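Local coordinates for protein putative DD-carboxypeptidase TP_0574 (PDB 1O75) that has zinc-stimulated carboxypeptidase activity on synthetic depsipeptides, binds penicillin, and may trim peptidoglycan as a D,D-carboxypeptidase of the spirochaete, at residues A362-A367 with T397-F402; G220-F225 with S407-V412; N185-K190 with R201-M206. The protein carries 2 engineered substitutions. One frame throughout, in Å; residues are numbered along the deposited sequence.

Contact 1 (A362-A367 with T397-F402); sequences AVDVFA and TVEVRF
Arg401, bent at chi3 (-73°), leans across to the neighbouring strand and grips Asp364 end-on with NH1 and NH2 in a salt bridge. NH1 of Arg401 lies 2.7 Å from OD2 of Asp364, and NH2 of Arg401 3.1 Å from OD1 of Asp364. Both bonds are nearly straight and lie in the guanidinium plane, yet they reach the carboxylate from above its plane, the two groups being turned 49° apart. NH1 of Arg401 also binds OE2 of Glu399 at 2.9 Å, so one cation would offset two buried acids. Glu399 OE1 forms a salt bridge with Arg409, and NH2 of Arg401 another with Asp376. On the same face, Phe366 takes the crowded chi1 position (59°), which lays its ring over CB of Thr397, a CH-pi contact 3.9 Å from that CB to the ring centroid. On the reverse face, CG1 of Val363 touches CG2 of Val400 at 3.8 Å, and these branched residues suit extended strands and the apolar layer against Ile341. Paired backbone bonds at Ala362-Arg401, Asp364-Glu399 and Phe366-Thr397 join the two central strands of a four-stranded antiparallel sheet, one face carrying the salt-bridge network and the Phe366-Thr397 contact, the other lined by valines.

Contact 2 (G220-F225 with S407-V412); sequences GYHSRF and SVRAKV
The imidazole of His222 lies over the aliphatic stem of Arg409, whose CG sits almost straight above the ring centre, 3.8 Å from CG of Arg409 to the His222 centroid, in a CH-pi contact. CB of Tyr221 occupies the opposite face, so the ring is sandwiched between its own neighbour and the arginine, with Val408 N at its edge and in its plane. A flat ring suits a place between two aliphatic groups, one on each face. Arg409 reaches it by starting from the crowded chi1 position (54°) and bending again at chi3 (55°). The two side chains thus extend toward each other, and the guanidinium comes to rest with CB of His222 over one of its faces, NE of Arg409 standing 3.4 Å from that CB. Ring and guanidinium planes are 31° apart. The polar end of Arg409 is committed elsewhere, NH2 forming a salt bridge with Glu399.

Ser407 makes the second half of the contact. Its small side chain brings OG to within 3.3 Å of CB of Tyr221, and one water links the two segments, accepting from Tyr221 N at 3.1 Å and hydrogen-bonded to Ser407 OG at 2.7 Å. The Tyr221 hydroxyl is held by the backbone N of Leu332.

The loop carrying Tyr221 and His222 links strand 212-220 to strand 229-237, neighbours in one antiparallel sheet, whereas Arg409 is on strand 408-412, an outermost strand of the C-terminal sheet. The contact therefore sets the loop at the end of one sheet against the edge strand of another, with strand 396-401 beside the arginine and Ser87 of the second subunit packed on Tyr221.

Contact 3 (N185-K190 with R201-M206); sequences NTNGLK and RKVSSM
The guanidinium of Arg201 has two waters at its edge, in its plane, while CA of Gly188 approaches it obliquely, 3.4 Å from NH2 of Arg201. One water accepts from Arg201 NE and donates to the carbonyl of Gly188; the other accepts from Arg201 NH2 and lies 3.0 Å from Asn187 O, to which it may donate. Near the same edge stands ND2 of Asn187, whose amide is turned 75° from the guanidinium. That amide works in two directions: Ser204 N donates to Asn187 OD1 at 2.9 Å, in the amide plane, on a lone pair and almost straight (170°), while ND2 donates to Tyr322 O and Asp324 OD1. With CG anti to the backbone N (chi1 -176°), Asn187 reaches across to the facing chain.

Thr186 to Leu189 form a type II beta turn, and Gly188 holds the positive-phi position where glycine fits best. Its lack of a side chain also leaves room for the Arg201 head. Gly188 N donates to Lys202 O at 2.8 Å, and Lys202 N donates to Leu189 O at 2.8 Å, so Gly188 and Leu189 together face Lys202 as a G1 beta bulge. Beyond it, Ser204 OG accepts from Met206 N at 3.0 Å in an ST turn, a role suited to a short hydroxyl side chain. At the other end, CG of Lys190 packs 3.7 Å from CB of Arg201, while Lys190 NZ goes to Glu24 and Ser199.

Arg201 NH1 bridges to Asp324, the residue that also takes a bond from Asn187. A neutral amide, able to give and accept at once, can thus sit beside the cation without adding charge. Asp324 would offset the charge of Arg201 and also hold the Asn187 amide, so that OD1 of Asn187 stays turned toward Ser204 N.

Overall arrangement
Along the chain, contact 3 comes first, closing a short loop around the hairpin of strands 190-194 and 197-198. The loop at 220-225 then opens contact 2, which closes only at 407-412, after a span holding one complete four-stranded sheet and three strands of the C-terminal one. Contact 1 opens and closes within that span, pairing strands 362-367 and 396-401. Contacts 1 and 2 touch, their centres about 8 Å apart, because strands 396-401 and 408-412 are sheet neighbours; both also reach the second subunit. Contact 3 lies across the chain's centre, about 44 Å and 39 Å from the centres of contacts 1 and 2.

Contact 1 (A362-A367 with T397-F402)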
loop_
_atom_site.group_PDB
_atom_site.type_symbol
_atom_site.label_atom_id
_atom_site.label_comp_id
_atom_site.label_asym_id
_atom_site.label_seq_id
_atom_site.Cartn_x
_atom_site.Cartn_y
_atom_site.Cartn_z
ATOM N N ALA B 362 -9.665 8.977 19.104
ATOM C CA ALA B 362 -10.136 9.061 17.729
ATOM C C ALA B 362 -10.555 7.673 17.258
ATOM O O ALA B 362 -10.179 6.665 17.865
ATOM C CB ALA B 362 -9.037 9.613 16.833
ATOM N N VAL B 363 -11.339 7.612 16.186
ATOM C CA VAL B 363 -11.774 6.320 15.686
ATOM C C VAL B 363 -11.795 6.212 14.170
ATOM O O VAL B 363 -11.808 7.213 13.449
ATOM C CB VAL B 363 -13.203 5.965 16.174
ATOM C CG1 VAL B 363 -13.306 6.113 17.683
ATOM C CG2 VAL B 363 -14.223 6.850 15.467
ATOM N N ASP B 364 -11.776 4.970 13.705
ATOM C CA ASP B 364 -11.892 4.650 12.291
ATOM C C ASP B 364 -13.096 3.714 12.318
ATOM O O ASP B 364 -13.373 3.098 13.352
ATOM C CB ASP B 364 -10.679 3.871 11.751
ATOM C CG ASP B 364 -9.414 4.709 11.661
ATOM O OD1 ASP B 364 -9.498 5.944 11.504
ATOM O OD2 ASP B 364 -8.321 4.112 11.730
ATOM N N VAL B 365 -13.829 3.622 11.218
ATOM C CA VAL B 365 -14.963 2.712 11.164
ATOM C C VAL B 365 -15.018 2.169 9.756
ATOM O O VAL B 365 -15.034 2.936 8.792
ATOM C CB VAL B 365 -16.296 3.403 11.476
ATOM C CG1 VAL B 365 -17.425 2.377 11.385
ATOM C CG2 VAL B 365 -16.253 4.030 12.871
ATOM N N PHE B 366 -15.033 0.846 9.635
ATOM C CA PHE B 366 -15.066 0.225 8.326
ATOM C C PHE B 366 -15.639 -1.176 8.376
ATOM O O PHE B 366 -15.438 -1.899 9.352
ATOM C CB PHE B 366 -13.648 0.194 7.734
ATOM C CG PHE B 366 -12.646 -0.548 8.581
ATOM C CD1 PHE B 366 -12.481 -1.926 8.448
ATOM C CD2 PHE B 366 -11.868 0.131 9.514
ATOM C CE1 PHE B 366 -11.550 -2.618 9.235
ATOM C CE2 PHE B 366 -10.937 -0.550 10.303
ATOM C CZ PHE B 366 -10.778 -1.927 10.163
ATOM N N ALA B 367 -16.369 -1.552 7.328
ATOM C CA ALA B 367 -16.945 -2.887 7.254
ATOM C C ALA B 367 -15.809 -3.821 6.854
ATOM O O ALA B 367 -14.943 -3.445 6.066
ATOM C CB ALA B 367 -18.058 -2.924 6.228
ATOM N N THR B 397 -16.204 -2.615 11.858
ATOM C CA THR B 397 -15.063 -2.680 12.755
ATOM C C THR B 397 -14.856 -1.238 13.190
ATOM O O THR B 397 -14.907 -0.321 12.357
ATOM C CB THR B 397 -13.788 -3.174 12.038
ATOM O OG1 THR B 397 -13.970 -4.532 11.617
ATOM C CG2 THR B 397 -12.578 -3.096 12.975
ATOM N N VAL B 398 -14.663 -1.042 14.492
ATOM C CA VAL B 398 -14.423 0.284 15.051
ATOM C C VAL B 398 -13.098 0.249 15.796
ATOM O O VAL B 398 -12.944 -0.484 16.780
ATOM C CB VAL B 398 -15.506 0.711 16.072
ATOM C CG1 VAL B 398 -15.232 2.139 16.552
ATOM C CG2 VAL B 398 -16.883 0.618 15.446
ATOM N N GLU B 399 -12.136 1.030 15.321
ATOM C CA GLU B 399 -10.850 1.080 15.989
ATOM C C GLU B 399 -10.796 2.366 16.793
ATOM O O GLU B 399 -11.115 3.442 16.286
ATOM C CB GLU B 399 -9.694 1.047 14.985
ATOM C CG GLU B 399 -8.336 1.189 15.671
ATOM C CD GLU B 399 -7.165 0.999 14.734
ATOM O OE1 GLU B 399 -7.065 -0.083 14.126
ATOM O OE2 GLU B 399 -6.343 1.929 14.614
ATOM N N VAL B 400 -10.409 2.248 18.054
ATOM C CA VAL B 400 -10.306 3.412 18.917
ATOM C C VAL B 400 -8.861 3.619 19.319
ATOM O O VAL B 400 -8.242 2.733 19.900
ATOM C CB VAL B 400 -11.145 3.245 20.198
ATOM C CG1 VAL B 400 -10.950 4.450 21.110
ATOM C CG2 VAL B 400 -12.613 3.086 19.826
ATOM N N ARG B 401 -8.321 4.782 18.982
ATOM C CA ARG B 401 -6.955 5.114 19.348
ATOM C C ARG B 401 -6.987 6.035 20.564
ATOM O O ARG B 401 -7.609 7.099 20.532
ATOM C CB ARG B 401 -6.241 5.810 18.186
ATOM C CG ARG B 401 -5.837 4.861 17.065
ATOM C CD ARG B 401 -5.051 5.583 15.992
ATOM N NE ARG B 401 -5.894 6.457 15.185
ATOM C CZ ARG B 401 -6.712 6.038 14.221
ATOM N NH1 ARG B 401 -6.803 4.746 13.930
ATOM N NH2 ARG B 401 -7.449 6.918 13.553
ATOM N N PHE B 402 -6.341 5.611 21.644
ATOM C CA PHE B 402 -6.285 6.429 22.850
ATOM C C PHE B 402 -4.969 7.192 22.869
ATOM O O PHE B 402 -4.043 6.897 22.108
ATOM C CB PHE B 402 -6.372 5.568 24.109
ATOM C CG PHE B 402 -7.523 4.609 24.112
ATOM C CD1 PHE B 402 -7.343 3.288 23.714
ATOM C CD2 PHE B 402 -8.785 5.018 24.537
ATOM C CE1 PHE B 402 -8.400 2.383 23.744
ATOM C CE2 PHE B 402 -9.853 4.122 24.570
ATOM C CZ PHE B 402 -9.661 2.801 24.174
#

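Contact 2 (G220-F225 with S407-V412)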
loop_
_atom_site.group_PDB
_atom_site.type_symbol
_atom_site.label_atom_id
_atom_site.label_comp_id
_atom_site.label_asym_id
_atom_site.label_seq_id
_atom_site.Cartn_x
_atom_site.Cartn_y
_atom_site.Cartn_z
ATOM N N GLY B 220 1.878 0.719 15.488
ATOM C CA GLY B 220 0.548 0.141 15.346
ATOM C C GLY B 220 0.297 -0.910 16.412
ATOM O O GLY B 220 1.251 -1.419 17.002
ATOM N N TYR B 221 -0.965 -1.241 16.678
ATOM C CA TYR B 221 -1.274 -2.250 17.688
ATOM C C TYR B 221 -2.132 -3.425 17.175
ATOM O O TYR B 221 -2.221 -4.460 17.828
ATOM C CB TYR B 221 -1.938 -1.584 18.905
ATOM C CG TYR B 221 -1.041 -0.584 19.585
ATOM C CD1 TYR B 221 -1.012 0.755 19.177
ATOM C CD2 TYR B 221 -0.148 -0.992 20.577
ATOM C CE1 TYR B 221 -0.102 1.663 19.741
ATOM C CE2 TYR B 221 0.758 -0.101 21.146
ATOM C CZ TYR B 221 0.784 1.221 20.726
ATOM O OH TYR B 221 1.712 2.087 21.276
ATOM N N HIS B 222 -2.763 -3.275 16.018
ATOM C CA HIS B 222 -3.557 -4.372 15.447
ATOM C C HIS B 222 -3.210 -4.464 13.976
ATOM O O HIS B 222 -4.084 -4.686 13.141
ATOM C CB HIS B 222 -5.061 -4.110 15.537
ATOM C CG HIS B 222 -5.507 -3.579 16.857
ATOM N ND1 HIS B 222 -5.775 -2.243 17.062
ATOM C CD2 HIS B 222 -5.712 -4.196 18.044
ATOM C CE1 HIS B 222 -6.127 -2.060 18.321
ATOM N NE2 HIS B 222 -6.095 -3.228 18.939
ATOM N N SER B 223 -1.939 -4.300 13.651
ATOM C CA SER B 223 -1.541 -4.307 12.253
ATOM C C SER B 223 -1.242 -5.668 11.642
ATOM O O SER B 223 -1.484 -5.883 10.453
ATOM C CB SER B 223 -0.348 -3.371 12.083
ATOM O OG SER B 223 -0.649 -2.115 12.674
ATOM N N ARG B 224 -0.721 -6.584 12.446
ATOM C CA ARG B 224 -0.400 -7.907 11.946
ATOM C C ARG B 224 -0.845 -8.903 12.989
ATOM O O ARG B 224 -0.709 -8.658 14.187
ATOM C CB ARG B 224 1.108 -8.019 11.689
ATOM C CG ARG B 224 1.597 -9.404 11.286
ATOM C CD ARG B 224 2.738 -9.297 10.290
ATOM N NE ARG B 224 3.483 -10.550 10.161
ATOM C CZ ARG B 224 4.406 -10.781 9.231
ATOM N NH1 ARG B 224 4.696 -9.854 8.337
ATOM N NH2 ARG B 224 5.056 -11.931 9.204
ATOM N N PHE B 225 -1.391 -10.023 12.538
ATOM C CA PHE B 225 -1.857 -11.041 13.463
ATOM C C PHE B 225 -0.742 -11.462 14.425
ATOM O O PHE B 225 0.379 -11.735 14.019
ATOM C CB PHE B 225 -2.370 -12.267 12.695
ATOM C CG PHE B 225 -2.828 -13.393 13.590
ATOM C CD1 PHE B 225 -3.940 -13.237 14.411
ATOM C CD2 PHE B 225 -2.127 -14.596 13.633
ATOM C CE1 PHE B 225 -4.350 -14.266 15.266
ATOM C CE2 PHE B 225 -2.530 -15.632 14.486
ATOM C CZ PHE B 225 -3.644 -15.462 15.303
ATOM N N SER B 407 -4.140 1.083 20.859
ATOM C CA SER B 407 -5.451 1.162 20.242
ATOM C C SER B 407 -6.276 -0.096 20.508
ATOM O O SER B 407 -5.745 -1.149 20.865
ATOM C CB SER B 407 -5.300 1.384 18.740
ATOM O OG SER B 407 -4.481 0.379 18.184
ATOM N N VAL B 408 -7.586 0.028 20.334
ATOM C CA VAL B 408 -8.494 -1.088 20.536
ATOM C C VAL B 408 -9.464 -1.156 19.370
ATOM O O VAL B 408 -9.909 -0.127 18.869
ATOM C CB VAL B 408 -9.305 -0.911 21.837
ATOM C CG1 VAL B 408 -10.503 -1.838 21.840
ATOM C CG2 VAL B 408 -8.425 -1.213 23.036
ATOM N N ARG B 409 -9.768 -2.360 18.905
ATOM C CA ARG B 409 -10.744 -2.475 17.836
ATOM C C ARG B 409 -11.807 -3.492 18.216
ATOM O O ARG B 409 -11.517 -4.524 18.828
ATOM C CB ARG B 409 -10.090 -2.821 16.493
ATOM C CG ARG B 409 -9.200 -4.026 16.464
ATOM C CD ARG B 409 -8.780 -4.298 15.020
ATOM N NE ARG B 409 -8.151 -3.140 14.383
ATOM C CZ ARG B 409 -7.827 -3.088 13.093
ATOM N NH1 ARG B 409 -8.076 -4.122 12.298
ATOM N NH2 ARG B 409 -7.249 -2.009 12.592
ATOM N N ALA B 410 -13.049 -3.173 17.875
ATOM C CA ALA B 410 -14.170 -4.037 18.199
ATOM C C ALA B 410 -15.159 -4.185 17.043
ATOM O O ALA B 410 -15.181 -3.380 16.111
ATOM C CB ALA B 410 -14.887 -3.490 19.427
ATOM N N LYS B 411 -15.973 -5.232 17.121
ATOM C CA LYS B 411 -16.986 -5.507 16.116
ATOM C C LYS B 411 -18.304 -4.931 16.604
ATOM O O LYS B 411 -18.754 -5.236 17.708
ATOM C CB LYS B 411 -17.137 -7.008 15.918
ATOM C CG LYS B 411 -15.866 -7.702 15.493
ATOM C CD LYS B 411 -15.466 -7.311 14.088
ATOM C CE LYS B 411 -14.247 -8.096 13.651
ATOM N NZ LYS B 411 -13.855 -7.749 12.257
ATOM N N VAL B 412 -18.917 -4.090 15.782
ATOM C CA VAL B 412 -20.189 -3.471 16.129
ATOM C C VAL B 412 -21.182 -3.664 14.984
ATOM O O VAL B 412 -20.829 -3.510 13.815
ATOM C CB VAL B 412 -20.011 -1.951 16.400
ATOM C CG1 VAL B 412 -21.354 -1.301 16.687
ATOM C CG2 VAL B 412 -19.065 -1.742 17.570
HETATM O O HOH W 1 -2.894 1.087 16.143
#

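Contact 3 (N185-K190 with R201-M206)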
loop_
_atom_site.group_PDB
_atom_site.type_symbol
_atom_site.label_atom_id
_atom_site.label_comp_id
_atom_site.label_asym_id
_atom_site.label_seq_id
_atom_site.Cartn_x
_atom_site.Cartn_y
_atom_site.Cartn_z
ATOM N N ASN B 185 37.483 -4.618 9.739
ATOM C CA ASN B 185 36.718 -3.402 10.005
ATOM C C ASN B 185 35.252 -3.465 9.578
ATOM O O ASN B 185 34.538 -2.471 9.683
ATOM C CB ASN B 185 37.369 -2.217 9.297
ATOM C CG ASN B 185 38.747 -1.898 9.841
ATOM O OD1 ASN B 185 39.647 -1.531 9.084
ATOM N ND2 ASN B 185 38.918 -2.026 11.159
ATOM N N THR B 186 34.813 -4.622 9.097
ATOM C CA THR B 186 33.441 -4.791 8.620
ATOM C C THR B 186 32.390 -4.628 9.715
ATOM O O THR B 186 32.500 -5.231 10.782
ATOM C CB THR B 186 33.274 -6.166 7.977
ATOM O OG1 THR B 186 34.131 -6.243 6.830
ATOM C CG2 THR B 186 31.805 -6.401 7.540
ATOM N N ASN B 187 31.368 -3.827 9.442
ATOM C CA ASN B 187 30.321 -3.618 10.427
ATOM C C ASN B 187 29.524 -4.892 10.647
ATOM O O ASN B 187 28.948 -5.440 9.704
ATOM C CB ASN B 187 29.376 -2.501 9.976
ATOM C CG ASN B 187 28.315 -2.184 11.016
ATOM O OD1 ASN B 187 28.619 -2.040 12.206
ATOM N ND2 ASN B 187 27.070 -2.053 10.576
ATOM N N GLY B 188 29.491 -5.375 11.890
ATOM C CA GLY B 188 28.719 -6.574 12.182
ATOM C C GLY B 188 29.529 -7.848 12.217
ATOM O O GLY B 188 28.981 -8.934 12.377
ATOM N N LEU B 189 30.843 -7.707 12.089
ATOM C CA LEU B 189 31.752 -8.852 12.091
ATOM C C LEU B 189 31.636 -9.657 13.371
ATOM O O LEU B 189 31.708 -9.089 14.457
ATOM C CB LEU B 189 33.196 -8.362 11.945
ATOM C CG LEU B 189 34.282 -9.426 11.716
ATOM C CD1 LEU B 189 34.246 -9.906 10.259
ATOM C CD2 LEU B 189 35.657 -8.813 12.036
ATOM N N LYS B 190 31.454 -10.968 13.246
ATOM C CA LYS B 190 31.372 -11.855 14.405
ATOM C C LYS B 190 32.565 -12.804 14.313
ATOM O O LYS B 190 32.867 -13.328 13.236
ATOM C CB LYS B 190 30.074 -12.669 14.405
ATOM C CG LYS B 190 28.799 -11.850 14.615
ATOM C CD LYS B 190 27.593 -12.729 14.325
ATOM C CE LYS B 190 26.540 -12.652 15.380
ATOM N NZ LYS B 190 26.951 -13.244 16.653
ATOM N N ARG B 201 28.757 -9.426 17.580
ATOM C CA ARG B 201 29.235 -8.679 16.431
ATOM C C ARG B 201 29.951 -7.405 16.851
ATOM O O ARG B 201 29.644 -6.812 17.881
ATOM C CB ARG B 201 28.041 -8.316 15.514
ATOM C CG ARG B 201 26.987 -7.386 16.196
ATOM C CD ARG B 201 25.646 -7.377 15.408
ATOM N NE ARG B 201 25.800 -6.740 14.097
ATOM C CZ ARG B 201 25.645 -5.438 13.898
ATOM N NH1 ARG B 201 25.318 -4.644 14.918
ATOM N NH2 ARG B 201 25.824 -4.923 12.689
ATOM N N LYS B 202 30.909 -6.978 16.040
ATOM C CA LYS B 202 31.621 -5.755 16.317
ATOM C C LYS B 202 31.002 -4.670 15.442
ATOM O O LYS B 202 30.848 -4.856 14.246
ATOM C CB LYS B 202 33.104 -5.928 15.977
ATOM C CG LYS B 202 33.947 -4.698 16.236
ATOM C CD LYS B 202 35.427 -5.068 16.213
ATOM C CE LYS B 202 36.278 -3.834 15.989
ATOM N NZ LYS B 202 35.857 -2.714 16.895
ATOM N N VAL B 203 30.639 -3.543 16.036
ATOM C CA VAL B 203 30.050 -2.451 15.282
ATOM C C VAL B 203 31.135 -1.522 14.745
ATOM O O VAL B 203 32.081 -1.186 15.461
ATOM C CB VAL B 203 29.101 -1.597 16.169
ATOM C CG1 VAL B 203 28.601 -0.397 15.379
ATOM C CG2 VAL B 203 27.921 -2.448 16.671
ATOM N N SER B 204 30.992 -1.105 13.492
ATOM C CA SER B 204 31.944 -0.168 12.888
ATOM C C SER B 204 31.214 1.124 12.555
ATOM O O SER B 204 30.057 1.107 12.125
ATOM C CB SER B 204 32.535 -0.736 11.595
ATOM O OG SER B 204 33.156 0.302 10.862
ATOM N N SER B 205 31.885 2.248 12.732
ATOM C CA SER B 205 31.267 3.533 12.430
ATOM C C SER B 205 31.562 3.967 10.990
ATOM O O SER B 205 31.193 5.061 10.580
ATOM C CB SER B 205 31.786 4.595 13.399
ATOM O OG SER B 205 33.207 4.614 13.382
ATOM N N MET B 206 32.226 3.103 10.233
ATOM C CA MET B 206 32.574 3.391 8.845
ATOM C C MET B 206 31.336 3.863 8.073
ATOM O O MET B 206 30.309 3.185 8.058
ATOM C CB MET B 206 33.167 2.124 8.210
ATOM C CG MET B 206 33.748 2.289 6.817
ATOM S SD MET B 206 32.593 1.826 5.492
ATOM C CE MET B 206 33.085 3.019 4.172
HETATM O O HOH W 2 25.987 -5.577 9.932
HETATM O O HOH W 3 26.080 -8.851 11.867
#